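Long-range contacts in glycosyl hydrolase, family 31/fibronectin type III domain protein (Clostridium perfringens, PDB 4LKS), which probably helps a family 31 glycoside hydrolase to recognise galactose-bearing glycans, through a family 32 carbohydrate-binding module that holds galactose and a calcium ion: residues L26-T32 / V64-L70; T50-Y56 / K155-A160; N77-P83 / G127-F133; V92-E98 / L141-K147. All coordinates share one frame; numbering follows the deposited sequence. Where two conformers were deposited one is given.

How the contacts relate
Contact 1 closes first: strand 26-31, at one edge of the five-stranded sheet, pairs with 64-70. Contact 2 opens between those two strands, at 50-56, and closes near the C-terminal end at 155-160, so contacts 1 and 2 cross. Contacts 3 and 4 both lie inside the long loop that contact 2 closes, and they cross each other, the chain running 77-83, 92-98, 127-133, 141-147. Contacts 1 and 4 build one sheet of the sandwich, where strands 64-70 and 140-148 are neighbours; contacts 2 and 3 build the other, through strands 158-166 and 73-82. Ala157 of contact 2 meets Val64 and Ala145 of the facing sheet.

Contact 1: L26-T32 / V64-L70; sequences LEAIYAT and VSITIKL
A beta bulge interrupts the antiparallel pairing of strands 26-31 and 64-70 at one edge of the beta-sandwich. Up to Ala28 the partners are Leu26 with Leu70, Glu27 with Lys69 and Ala28 with Ile68; beyond the extra residue Ile29 they become Tyr30 with Thr67 and Ala31 with Ile66. Ile29 and Tyr30 share Thr67 as partner: Ile29 N gives to Thr67 O (2.9 Å), and Thr67 N gives to Tyr30 O (2.8 Å). Ile29 lies across the Lys69 chain at about a right angle, its CG2 3.7 Å from Lys69 CB, and its CG1 branch reaches Thr67 CG2. At the end of the pair the Thr32 hydroxyl takes the place of a main-chain acceptor: with chi1 at -52° OG1 sits beside its own backbone N, and Ser65 N bonds to it at 2.8 Å. On the outer face Glu27 and Lys69 run side by side, both extended. Glu27 OE1 and Lys69 NZ stay 4.6 Å apart, beyond a salt bridge, and one water links them, giving a proton to OE1 and accepting one from NZ. The inner face is apolar, with Leu26 CD2 against Leu70 CD2 (3.8 Å) and Ala28 CB against Ile68 CD1. There Phe164 of strand 158-166 receives Leu26, Ile68 and Leu70, Trp52 packs on Ala31, Val64 and Ile66, and strand 140-148 continues the sheet beyond 64-70.

Contact 2: T50-Y56 / K155-A160; sequences TIWHSAY and KYASAA. With CA (calcium ion), chain C; GAL (beta-D-galactopyranose), chain D.
Tyr156 lays its ring alongside that of His53, the planes 30° apart and offset, so that little of one ring lies above the other; the closest approach is Tyr156 CD1 to His53 CE1, 3.5 Å. On another part of the same ring, Tyr156 CD2 meets Tyr56 CB at 3.4 Å. All three residues touch the galactose, Tyr156 at C6 (CZ to C6 3.6 Å). Tyr56 puts a ring face against the sugar, with C5 3.6 Å above its centre and C6 close to CD1, the CH-pi platform familiar from galactose-binding modules, and its OH is bonded to Asp36. The His53 ring is fixed at both nitrogens: ND1 gives its proton to Ser54 O, which lies in the ring plane, and NE2 shares a 2.7 Å hydrogen bond with galactose O4, the axial hydroxyl that distinguishes galactose from glucose. Arg84 and Asn89 also bond to the sugar. Behind the pocket, strand 52-53 pairs antiparallel with the start of strand 158-166 at the edge of the four-stranded sheet, Trp52 and Ala159 exchanging two main-chain bonds. Ser54 extends the pairing with its side chain: OG, turned between its own N and carbonyl carbon (chi1 66°), accepts from Ala157 N at 2.9 Å and gives its proton to a water that also bridges Ala55 O and Lys155 O. At the other end, Thr50 binds the calcium ion through both O and OG1, and Ala160 O joins at 2.4 Å; Asn42, Asp45 and Asp47 complete the site.

Contact 3: N77-P83 / G127-F133; sequences NQIDYLP and GYNPIRF
Five main-chain hydrogen bonds join Asn77-Leu82 to Asn129-Phe133 as antiparallel strands, with Ile79-Ile131 and Tyr81-Asn129 as the hydrogen-bonded pairs. Phe133 N to Asn77 O (3.0 Å) closes the pairing at one end. Pro130, which has no N-H to give, occupies a non-hydrogen-bonded position opposite Asp80. Among the polar side chains, Gln78 NE2 bonds to Asp80 OD1 at 2.9 Å on the syn side of the carboxylate. Gln78 runs beside Pro130 and Asp80 crosses it at a slant, Pro130 CB lying 3.6 Å from Gln78 NE2 and 3.5 Å from Asp80 OD1. Asp80 OD2 is held by Tyr165. Asn129 ND2 bonds back to Gly127 O, two residues earlier, and also to Asn125 O. The aromatic contacts sit at the two ends. Leu82 CD1 stands over the centre of the Tyr128 ring, 4.0 Å from the centroid and 8° off the normal, a CH-pi contact; the ring's OH is bonded to Glu161. Phe133, its CG turned between backbone N and carbonyl carbon (chi1 46°), folds back over the neighbouring strand, one face against the Asn77-Gln78 peptide with Gln78 N 3.6 Å above the plane. Strand 129-138 is outermost in its sheet, and strand 158-166 flanks 73-82 on the other side. Ile79, Ile131 and Phe133 pack across the sandwich on Ile97 of strand 95-100.

Contact 4: V92-E98 / L141-K147; sequences VTEYKIE and LRFTALK
Arg142 and Glu98 form a two-pronged salt bridge, Arg142 NE giving to Glu98 OE1 at 2.9 Å and NH2 to OE2 at 3.0 Å. Both oxygens lie close to the guanidinium plane, but the carboxylate is turned 42° against it, so NE comes to OE1 from above the carboxylate plane while NH2 meets OE2 on the syn side but still tilted out of the plane. The bent Arg142 chain (chi3 66°) brings the group alongside Glu98, and Trp106 adds a cation-pi contact to it. A water next to the bridge lies 2.7 Å from Glu98 OE1 and 2.6 Å from Thr144 OG1. At the far end, Glu94 OE1 lies along the aliphatic chain of extended Lys147, with CE at 3.3 Å, and the salt bridge to NZ is long at 4.0 Å. In the main chain, Lys96-Thr144 and Glu98-Arg142 each exchange two bonds. Between Tyr95 and Glu94 the register shifts by one: Thr93 N and Glu94 N both give to Lys147 O from the same face of its plane, and Glu94 O takes Leu146 N together with a weak bond from Lys147 N. Toward the core, Phe143 crosses Tyr95 obliquely, CE1 3.7 Å from Tyr95 CB, while Ile97 CG2 touches Leu141 CD1 and Val92 CG2 meets Ala145 CB. Phe143 also packs on Ile66 of strand 64-70. Each strand thus carries an extra residue where the chain turns a corner, a pair of classic beta bulges in the antiparallel sheet of an F5/8 type C beta-sandwich.

Contact 1: L26-T32 / V64-L70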
# COMPACT_ATOMS: atom_id res chain seq x y z
N LEU A 26 11.50 7.07 1.15
CA LEU A 26 10.06 7.16 0.88
C LEU A 26 9.41 8.26 1.71
O LEU A 26 9.75 8.45 2.88
CB LEU A 26 9.37 5.84 1.24
CG LEU A 26 9.97 4.55 0.68
CD1 LEU A 26 9.15 3.35 1.14
CD2 LEU A 26 10.04 4.61 -0.84
N GLU A 27 8.43 8.93 1.12
CA GLU A 27 7.64 9.95 1.82
C GLU A 27 6.18 9.85 1.39
O GLU A 27 5.86 10.00 0.20
CB GLU A 27 8.18 11.35 1.52
CG GLU A 27 7.41 12.44 2.27
CD GLU A 27 7.76 13.86 1.83
OE1 GLU A 27 8.54 14.04 0.87
OE2 GLU A 27 7.23 14.80 2.46
N ALA A 28 5.28 9.62 2.35
CA ALA A 28 3.86 9.66 2.04
C ALA A 28 3.43 11.12 1.92
O ALA A 28 3.50 11.87 2.89
CB ALA A 28 3.04 8.95 3.11
N ILE A 29 3.00 11.52 0.73
CA ILE A 29 2.69 12.93 0.51
C ILE A 29 1.20 13.23 0.44
O ILE A 29 0.79 14.39 0.52
CB ILE A 29 3.39 13.49 -0.74
CG1 ILE A 29 2.93 12.76 -2.01
CG2 ILE A 29 4.90 13.43 -0.58
CD1 ILE A 29 3.23 13.54 -3.28
N TYR A 30 0.38 12.19 0.30
CA TYR A 30 -1.07 12.38 0.23
C TYR A 30 -1.81 11.09 0.56
O TYR A 30 -1.34 10.00 0.25
CB TYR A 30 -1.46 12.85 -1.18
CG TYR A 30 -2.95 12.90 -1.42
CD1 TYR A 30 -3.69 14.02 -1.10
CD2 TYR A 30 -3.60 11.81 -1.97
CE1 TYR A 30 -5.06 14.05 -1.32
CE2 TYR A 30 -4.96 11.82 -2.19
CZ TYR A 30 -5.68 12.94 -1.87
OH TYR A 30 -7.04 12.94 -2.09
N ALA A 31 -2.98 11.22 1.18
CA ALA A 31 -3.92 10.12 1.27
C ALA A 31 -5.32 10.70 1.26
O ALA A 31 -5.53 11.84 1.67
CB ALA A 31 -3.69 9.30 2.54
N THR A 32 -6.27 9.90 0.79
CA THR A 32 -7.66 10.36 0.68
C THR A 32 -8.17 10.83 2.04
O THR A 32 -8.84 11.87 2.15
CB THR A 32 -8.55 9.23 0.20
OG1 THR A 32 -8.00 8.65 -0.99
CG2 THR A 32 -9.95 9.75 -0.08
N VAL A 64 -10.09 4.47 -1.65
CA VAL A 64 -9.19 5.43 -1.05
C VAL A 64 -7.79 5.13 -1.56
O VAL A 64 -7.51 4.02 -1.99
CB VAL A 64 -9.21 5.39 0.51
CG1 VAL A 64 -10.59 5.77 1.05
CG2 VAL A 64 -8.76 4.02 1.03
N SER A 65 -6.93 6.13 -1.52
CA SER A 65 -5.59 5.93 -2.03
C SER A 65 -4.56 6.65 -1.17
O SER A 65 -4.87 7.54 -0.35
CB SER A 65 -5.49 6.39 -3.49
OG SER A 65 -5.47 7.80 -3.57
N ILE A 66 -3.32 6.24 -1.36
CA ILE A 66 -2.18 6.86 -0.69
C ILE A 66 -1.09 7.04 -1.75
O ILE A 66 -0.86 6.14 -2.57
CB ILE A 66 -1.69 6.02 0.52
CG1 ILE A 66 -0.51 6.71 1.20
CG2 ILE A 66 -1.35 4.58 0.12
CD1 ILE A 66 -0.16 6.10 2.54
N THR A 67 -0.44 8.19 -1.74
CA THR A 67 0.63 8.47 -2.70
C THR A 67 1.97 8.56 -1.98
O THR A 67 2.12 9.33 -1.02
CB THR A 67 0.41 9.77 -3.47
OG1 THR A 67 -0.81 9.68 -4.20
CG2 THR A 67 1.58 10.02 -4.43
N ILE A 68 2.92 7.75 -2.43
CA ILE A 68 4.28 7.73 -1.92
C ILE A 68 5.22 8.40 -2.92
O ILE A 68 5.21 8.08 -4.12
CB ILE A 68 4.78 6.29 -1.69
CG1 ILE A 68 3.78 5.48 -0.85
CG2 ILE A 68 6.21 6.29 -1.09
CD1 ILE A 68 3.33 6.14 0.47
N LYS A 69 6.01 9.35 -2.42
CA LYS A 69 7.04 10.02 -3.20
C LYS A 69 8.39 9.41 -2.83
O LYS A 69 8.68 9.25 -1.65
CB LYS A 69 7.05 11.51 -2.86
CG LYS A 69 8.16 12.29 -3.56
CD LYS A 69 8.20 13.73 -3.04
CE LYS A 69 9.36 14.48 -3.65
NZ LYS A 69 9.34 15.92 -3.24
N LEU A 70 9.20 9.09 -3.84
CA LEU A 70 10.54 8.55 -3.62
C LEU A 70 11.55 9.70 -3.74
O LEU A 70 11.23 10.75 -4.31
CB LEU A 70 10.84 7.42 -4.61
CG LEU A 70 9.90 6.22 -4.42
CD1 LEU A 70 8.73 6.28 -5.38
CD2 LEU A 70 10.65 4.89 -4.59
O HOH W 1 8.77 16.34 -0.43

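Contact 2: T50-Y56 / K155-A160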
# COMPACT_ATOMS: atom_id res chain seq x y z
N THR A 50 3.07 0.45 13.14
CA THR A 50 2.33 1.67 12.86
C THR A 50 1.57 1.48 11.55
O THR A 50 2.03 0.76 10.66
CB THR A 50 3.27 2.87 12.72
OG1 THR A 50 4.17 2.64 11.64
CG2 THR A 50 4.07 3.10 14.02
N ILE A 51 0.42 2.11 11.43
CA ILE A 51 -0.37 1.98 10.22
C ILE A 51 -0.92 3.29 9.73
O ILE A 51 -1.16 4.21 10.51
CB ILE A 51 -1.57 1.02 10.39
CG1 ILE A 51 -2.57 1.58 11.40
CG2 ILE A 51 -1.10 -0.38 10.78
CD1 ILE A 51 -3.85 0.76 11.50
N TRP A 52 -1.09 3.39 8.41
CA TRP A 52 -2.03 4.35 7.86
C TRP A 52 -3.40 3.69 7.87
O TRP A 52 -3.51 2.50 7.55
CB TRP A 52 -1.65 4.72 6.42
CG TRP A 52 -2.79 5.40 5.69
CD1 TRP A 52 -3.40 6.57 6.04
CD2 TRP A 52 -3.44 4.94 4.49
NE1 TRP A 52 -4.40 6.87 5.14
CE2 TRP A 52 -4.44 5.89 4.18
CE3 TRP A 52 -3.27 3.83 3.66
CZ2 TRP A 52 -5.28 5.76 3.06
CZ3 TRP A 52 -4.11 3.71 2.54
CH2 TRP A 52 -5.09 4.67 2.26
N HIS A 53 -4.44 4.44 8.25
CA HIS A 53 -5.81 3.94 8.22
C HIS A 53 -6.68 5.07 7.71
O HIS A 53 -6.56 6.21 8.16
CB HIS A 53 -6.24 3.54 9.64
CG HIS A 53 -7.47 2.67 9.70
ND1 HIS A 53 -8.71 3.08 9.26
CD2 HIS A 53 -7.65 1.43 10.22
CE1 HIS A 53 -9.59 2.12 9.47
NE2 HIS A 53 -8.97 1.11 10.07
N SER A 54 -7.54 4.77 6.73
CA SER A 54 -8.42 5.79 6.18
C SER A 54 -9.59 6.02 7.13
O SER A 54 -9.80 5.25 8.08
CB SER A 54 -8.88 5.40 4.76
OG SER A 54 -9.71 4.25 4.74
N ALA A 55 -10.34 7.09 6.89
CA ALA A 55 -11.46 7.45 7.77
C ALA A 55 -12.54 6.39 7.76
O ALA A 55 -12.76 5.71 6.76
CB ALA A 55 -12.02 8.82 7.39
N TYR A 56 -13.24 6.23 8.89
CA TYR A 56 -14.20 5.14 9.02
C TYR A 56 -15.53 5.57 9.64
O TYR A 56 -16.23 4.76 10.27
CB TYR A 56 -13.61 3.95 9.79
CG TYR A 56 -13.04 4.26 11.16
CD1 TYR A 56 -13.85 4.25 12.29
CD2 TYR A 56 -11.69 4.52 11.32
CE1 TYR A 56 -13.33 4.50 13.54
CE2 TYR A 56 -11.16 4.78 12.56
CZ TYR A 56 -11.98 4.77 13.67
OH TYR A 56 -11.43 5.03 14.91
N LYS A 155 -15.08 -0.48 3.25
CA LYS A 155 -15.31 0.90 3.66
C LYS A 155 -14.03 1.67 3.95
O LYS A 155 -13.94 2.85 3.65
CB LYS A 155 -16.25 0.95 4.87
CG LYS A 155 -16.97 2.29 5.01
CD LYS A 155 -16.39 3.14 6.13
CE LYS A 155 -17.33 3.21 7.31
NZ LYS A 155 -17.69 1.86 7.84
N TYR A 156 -13.06 1.00 4.56
CA TYR A 156 -11.81 1.66 4.95
C TYR A 156 -10.62 0.76 4.66
O TYR A 156 -10.75 -0.47 4.60
CB TYR A 156 -11.84 2.08 6.43
CG TYR A 156 -12.46 1.05 7.35
CD1 TYR A 156 -11.73 -0.05 7.81
CD2 TYR A 156 -13.79 1.17 7.76
CE1 TYR A 156 -12.32 -0.99 8.65
CE2 TYR A 156 -14.36 0.23 8.60
CZ TYR A 156 -13.63 -0.84 9.04
OH TYR A 156 -14.23 -1.75 9.87
N ALA A 157 -9.45 1.38 4.49
CA ALA A 157 -8.22 0.65 4.19
C ALA A 157 -7.17 0.97 5.23
O ALA A 157 -7.16 2.05 5.83
CB ALA A 157 -7.71 1.06 2.84
N SER A 158 -6.25 0.03 5.44
CA SER A 158 -5.09 0.28 6.28
C SER A 158 -3.87 -0.36 5.64
O SER A 158 -3.99 -1.21 4.76
CB SER A 158 -5.30 -0.23 7.70
OG SER A 158 -5.56 -1.62 7.73
N ALA A 159 -2.70 0.06 6.09
CA ALA A 159 -1.45 -0.53 5.61
C ALA A 159 -0.43 -0.29 6.68
O ALA A 159 -0.27 0.84 7.13
CB ALA A 159 -1.01 0.14 4.33
N ALA A 160 0.28 -1.35 7.08
CA ALA A 160 1.39 -1.20 8.02
C ALA A 160 2.67 -0.77 7.30
O ALA A 160 3.42 0.06 7.80
CB ALA A 160 1.62 -2.48 8.79
CA CA C . 4.26 1.41 9.52
C1 GAL D . -11.49 -0.10 15.43
C2 GAL D . -10.01 0.04 15.05
C3 GAL D . -9.79 1.26 14.17
C4 GAL D . -10.69 1.16 12.93
C5 GAL D . -12.13 1.02 13.37
C6 GAL D . -13.11 0.80 12.22
O1 GAL D . -11.72 -1.29 16.13
O2 GAL D . -9.16 0.19 16.20
O3 GAL D . -8.43 1.33 13.73
O4 GAL D . -10.34 -0.00 12.17
O5 GAL D . -12.29 -0.12 14.24
O6 GAL D . -14.45 0.75 12.69
O HOH W 2 -12.31 4.99 4.24
O HOH W 3 -17.02 1.96 10.53

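Contact 3: N77-P83 / G127-F133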
# COMPACT_ATOMS: atom_id res chain seq x y z
N ASN A 77 9.93 -2.34 -9.90
CA ASN A 77 9.20 -3.50 -10.43
C ASN A 77 8.52 -4.40 -9.41
O ASN A 77 8.02 -5.48 -9.75
CB ASN A 77 10.07 -4.33 -11.39
CG ASN A 77 11.31 -4.87 -10.74
OD1 ASN A 77 11.39 -5.00 -9.52
ND2 ASN A 77 12.31 -5.20 -11.56
N GLN A 78 8.47 -3.95 -8.16
CA GLN A 78 7.72 -4.67 -7.15
C GLN A 78 7.42 -3.76 -5.98
O GLN A 78 8.23 -2.88 -5.66
CB GLN A 78 8.51 -5.90 -6.68
CG GLN A 78 7.76 -6.80 -5.70
CD GLN A 78 8.57 -8.01 -5.30
OE1 GLN A 78 9.21 -8.64 -6.14
NE2 GLN A 78 8.52 -8.36 -4.01
N ILE A 79 6.27 -3.95 -5.35
CA ILE A 79 6.07 -3.44 -3.99
C ILE A 79 5.54 -4.58 -3.15
O ILE A 79 4.95 -5.50 -3.69
CB ILE A 79 5.10 -2.23 -3.91
CG1 ILE A 79 3.68 -2.62 -4.34
CG2 ILE A 79 5.63 -1.06 -4.73
CD1 ILE A 79 2.64 -1.56 -4.02
N ASP A 80 5.80 -4.54 -1.84
CA ASP A 80 5.14 -5.45 -0.90
C ASP A 80 4.13 -4.67 -0.08
O ASP A 80 4.41 -3.56 0.39
CB ASP A 80 6.12 -6.10 0.09
CG ASP A 80 7.14 -7.00 -0.57
OD1 ASP A 80 6.97 -7.43 -1.73
OD2 ASP A 80 8.15 -7.28 0.12
N TYR A 81 2.96 -5.26 0.11
CA TYR A 81 1.96 -4.71 1.00
C TYR A 81 1.97 -5.50 2.31
O TYR A 81 1.80 -6.71 2.30
CB TYR A 81 0.58 -4.78 0.33
CG TYR A 81 -0.58 -4.48 1.26
CD1 TYR A 81 -0.94 -3.17 1.57
CD2 TYR A 81 -1.31 -5.51 1.85
CE1 TYR A 81 -2.00 -2.89 2.42
CE2 TYR A 81 -2.38 -5.25 2.71
CZ TYR A 81 -2.72 -3.94 2.99
OH TYR A 81 -3.77 -3.68 3.83
N LEU A 82 2.18 -4.81 3.43
CA LEU A 82 2.13 -5.46 4.75
C LEU A 82 0.84 -5.05 5.44
O LEU A 82 0.64 -3.87 5.75
CB LEU A 82 3.34 -5.08 5.61
CG LEU A 82 3.36 -5.71 7.01
CD1 LEU A 82 3.56 -7.22 6.90
CD2 LEU A 82 4.45 -5.08 7.88
N PRO A 83 -0.06 -6.01 5.65
CA PRO A 83 -1.30 -5.64 6.35
C PRO A 83 -1.06 -5.39 7.83
O PRO A 83 -0.05 -5.82 8.41
CB PRO A 83 -2.20 -6.87 6.17
CG PRO A 83 -1.28 -7.99 5.87
CD PRO A 83 -0.06 -7.41 5.20
N GLY A 127 1.78 -11.63 6.47
CA GLY A 127 3.06 -10.95 6.32
C GLY A 127 3.12 -10.14 5.04
O GLY A 127 2.11 -9.62 4.57
N TYR A 128 4.32 -10.00 4.47
CA TYR A 128 4.49 -9.18 3.27
C TYR A 128 3.87 -9.86 2.06
O TYR A 128 4.22 -10.99 1.72
CB TYR A 128 5.98 -8.86 3.03
CG TYR A 128 6.58 -8.03 4.15
CD1 TYR A 128 6.46 -6.66 4.17
CD2 TYR A 128 7.26 -8.65 5.20
CE1 TYR A 128 7.00 -5.90 5.20
CE2 TYR A 128 7.81 -7.90 6.22
CZ TYR A 128 7.68 -6.53 6.22
OH TYR A 128 8.21 -5.79 7.25
N ASN A 129 2.94 -9.16 1.41
CA ASN A 129 2.28 -9.65 0.21
C ASN A 129 2.94 -8.99 -1.01
O ASN A 129 2.75 -7.80 -1.25
CB ASN A 129 0.79 -9.27 0.23
CG ASN A 129 -0.06 -10.16 1.12
OD1 ASN A 129 -0.92 -10.91 0.62
ND2 ASN A 129 0.15 -10.08 2.44
N PRO A 130 3.73 -9.75 -1.79
CA PRO A 130 4.40 -9.14 -2.94
C PRO A 130 3.48 -8.88 -4.12
O PRO A 130 2.57 -9.66 -4.41
CB PRO A 130 5.47 -10.17 -3.32
CG PRO A 130 4.95 -11.46 -2.78
CD PRO A 130 4.21 -11.11 -1.53
N ILE A 131 3.72 -7.76 -4.78
CA ILE A 131 3.00 -7.33 -5.97
C ILE A 131 4.03 -6.93 -7.02
O ILE A 131 4.71 -5.91 -6.86
CB ILE A 131 2.08 -6.12 -5.65
CG1 ILE A 131 1.03 -6.50 -4.60
CG2 ILE A 131 1.42 -5.60 -6.93
CD1 ILE A 131 0.27 -5.32 -4.04
N ARG A 132 4.16 -7.73 -8.08
CA ARG A 132 5.13 -7.43 -9.13
C ARG A 132 4.48 -6.70 -10.29
O ARG A 132 3.27 -6.79 -10.51
CB ARG A 132 5.82 -8.71 -9.62
CG ARG A 132 4.92 -9.65 -10.41
CD ARG A 132 5.60 -10.99 -10.70
NE ARG A 132 6.64 -10.88 -11.72
CZ ARG A 132 6.45 -11.09 -13.02
NH1 ARG A 132 5.24 -11.41 -13.47
NH2 ARG A 132 7.46 -10.98 -13.87
N PHE A 133 5.30 -5.96 -11.02
CA PHE A 133 4.83 -5.31 -12.23
C PHE A 133 6.00 -5.01 -13.17
O PHE A 133 7.16 -4.99 -12.75
CB PHE A 133 4.03 -4.03 -11.89
CG PHE A 133 4.69 -3.15 -10.87
CD1 PHE A 133 5.63 -2.20 -11.25
CD2 PHE A 133 4.36 -3.25 -9.53
CE1 PHE A 133 6.23 -1.36 -10.31
CE2 PHE A 133 4.95 -2.43 -8.58
CZ PHE A 133 5.89 -1.48 -8.97

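Contact 4: V92-E98 / L141-K147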
# COMPACT_ATOMS: atom_id res chain seq x y z
N VAL A 92 -6.37 -4.82 2.73
CA VAL A 92 -6.70 -4.56 1.33
C VAL A 92 -6.75 -5.86 0.53
O VAL A 92 -5.81 -6.66 0.57
CB VAL A 92 -5.68 -3.60 0.70
CG1 VAL A 92 -5.94 -3.45 -0.79
CG2 VAL A 92 -5.73 -2.23 1.41
N THR A 93 -7.85 -6.09 -0.18
CA THR A 93 -7.98 -7.33 -0.96
C THR A 93 -8.00 -7.11 -2.47
O THR A 93 -7.77 -8.05 -3.23
CB THR A 93 -9.22 -8.17 -0.53
OG1 THR A 93 -10.41 -7.56 -1.04
CG2 THR A 93 -9.30 -8.27 0.99
N GLU A 94 -8.30 -5.89 -2.91
CA GLU A 94 -8.21 -5.53 -4.32
C GLU A 94 -7.58 -4.14 -4.39
O GLU A 94 -7.96 -3.23 -3.63
CB GLU A 94 -9.59 -5.53 -5.02
CG GLU A 94 -9.47 -5.48 -6.55
CD GLU A 94 -10.78 -5.19 -7.28
OE1 GLU A 94 -11.79 -4.83 -6.63
OE2 GLU A 94 -10.79 -5.29 -8.52
N TYR A 95 -6.62 -3.97 -5.29
CA TYR A 95 -5.84 -2.73 -5.36
C TYR A 95 -5.61 -2.29 -6.81
O TYR A 95 -5.79 -3.06 -7.77
CB TYR A 95 -4.48 -2.92 -4.66
CG TYR A 95 -3.66 -4.00 -5.35
CD1 TYR A 95 -2.89 -3.70 -6.47
CD2 TYR A 95 -3.71 -5.31 -4.92
CE1 TYR A 95 -2.19 -4.68 -7.15
CE2 TYR A 95 -3.00 -6.32 -5.59
CZ TYR A 95 -2.24 -5.98 -6.71
OH TYR A 95 -1.54 -6.95 -7.40
N LYS A 96 -5.18 -1.04 -6.93
CA LYS A 96 -4.68 -0.50 -8.19
C LYS A 96 -3.37 0.21 -7.89
O LYS A 96 -3.18 0.80 -6.81
CB LYS A 96 -5.70 0.48 -8.81
CG LYS A 96 -5.21 1.14 -10.10
CD LYS A 96 -6.32 1.91 -10.80
CE LYS A 96 -6.73 3.15 -10.03
NZ LYS A 96 -7.72 3.93 -10.85
N ILE A 97 -2.44 0.11 -8.85
CA ILE A 97 -1.17 0.81 -8.77
C ILE A 97 -1.04 1.75 -9.95
O ILE A 97 -1.24 1.35 -11.11
CB ILE A 97 0.01 -0.17 -8.77
CG1 ILE A 97 0.01 -0.99 -7.48
CG2 ILE A 97 1.33 0.60 -8.90
CD1 ILE A 97 0.95 -2.16 -7.50
N GLU A 98 -0.71 3.00 -9.66
CA GLU A 98 -0.40 3.99 -10.70
C GLU A 98 0.95 4.59 -10.36
O GLU A 98 1.30 4.68 -9.19
CB GLU A 98 -1.43 5.12 -10.68
CG GLU A 98 -2.82 4.73 -11.08
CD GLU A 98 -3.81 5.79 -10.66
OE1 GLU A 98 -4.19 5.82 -9.46
OE2 GLU A 98 -4.17 6.64 -11.50
N LEU A 141 4.22 6.83 -6.53
CA LEU A 141 3.36 5.68 -6.71
C LEU A 141 2.09 5.91 -5.92
O LEU A 141 2.15 6.19 -4.73
CB LEU A 141 4.08 4.39 -6.26
CG LEU A 141 3.31 3.08 -6.49
CD1 LEU A 141 4.23 1.90 -6.87
CD2 LEU A 141 2.44 2.71 -5.28
N ARG A 142 0.96 5.79 -6.59
CA ARG A 142 -0.34 5.87 -5.95
C ARG A 142 -0.95 4.48 -5.83
O ARG A 142 -1.16 3.77 -6.82
CB ARG A 142 -1.27 6.82 -6.72
CG ARG A 142 -2.64 7.00 -6.06
CD ARG A 142 -3.34 8.27 -6.53
NE ARG A 142 -3.71 8.22 -7.95
CZ ARG A 142 -4.05 9.29 -8.66
NH1 ARG A 142 -4.07 10.49 -8.10
NH2 ARG A 142 -4.39 9.17 -9.94
N PHE A 143 -1.20 4.09 -4.58
CA PHE A 143 -1.75 2.78 -4.24
C PHE A 143 -3.20 2.97 -3.81
O PHE A 143 -3.47 3.67 -2.83
CB PHE A 143 -0.91 2.16 -3.11
CG PHE A 143 -1.38 0.79 -2.67
CD1 PHE A 143 -1.01 -0.34 -3.37
CD2 PHE A 143 -2.18 0.65 -1.54
CE1 PHE A 143 -1.44 -1.61 -2.95
CE2 PHE A 143 -2.60 -0.61 -1.13
CZ PHE A 143 -2.22 -1.74 -1.83
N THR A 144 -4.12 2.36 -4.55
CA THR A 144 -5.55 2.54 -4.32
C THR A 144 -6.16 1.25 -3.81
O THR A 144 -5.94 0.20 -4.38
CB THR A 144 -6.27 2.94 -5.61
OG1 THR A 144 -5.71 4.17 -6.09
CG2 THR A 144 -7.77 3.11 -5.37
N ALA A 145 -6.91 1.36 -2.72
CA ALA A 145 -7.64 0.23 -2.16
C ALA A 145 -9.04 0.23 -2.76
O ALA A 145 -9.80 1.18 -2.58
CB ALA A 145 -7.72 0.36 -0.65
N LEU A 146 -9.39 -0.86 -3.44
CA LEU A 146 -10.66 -0.99 -4.15
C LEU A 146 -11.65 -1.85 -3.37
O LEU A 146 -12.87 -1.64 -3.44
CB LEU A 146 -10.44 -1.59 -5.54
CG LEU A 146 -9.52 -0.80 -6.47
CD1 LEU A 146 -9.22 -1.62 -7.73
CD2 LEU A 146 -10.13 0.54 -6.84
N LYS A 147 -11.12 -2.84 -2.65
CA LYS A 147 -11.92 -3.69 -1.77
C LYS A 147 -11.08 -3.95 -0.53
O LYS A 147 -9.85 -4.08 -0.63
CB LYS A 147 -12.24 -5.02 -2.45
CG LYS A 147 -13.20 -4.93 -3.64
CD LYS A 147 -13.44 -6.30 -4.24
CE LYS A 147 -14.45 -6.21 -5.37
NZ LYS A 147 -14.65 -7.53 -6.02
O HOH W 4 -3.82 3.69 -7.82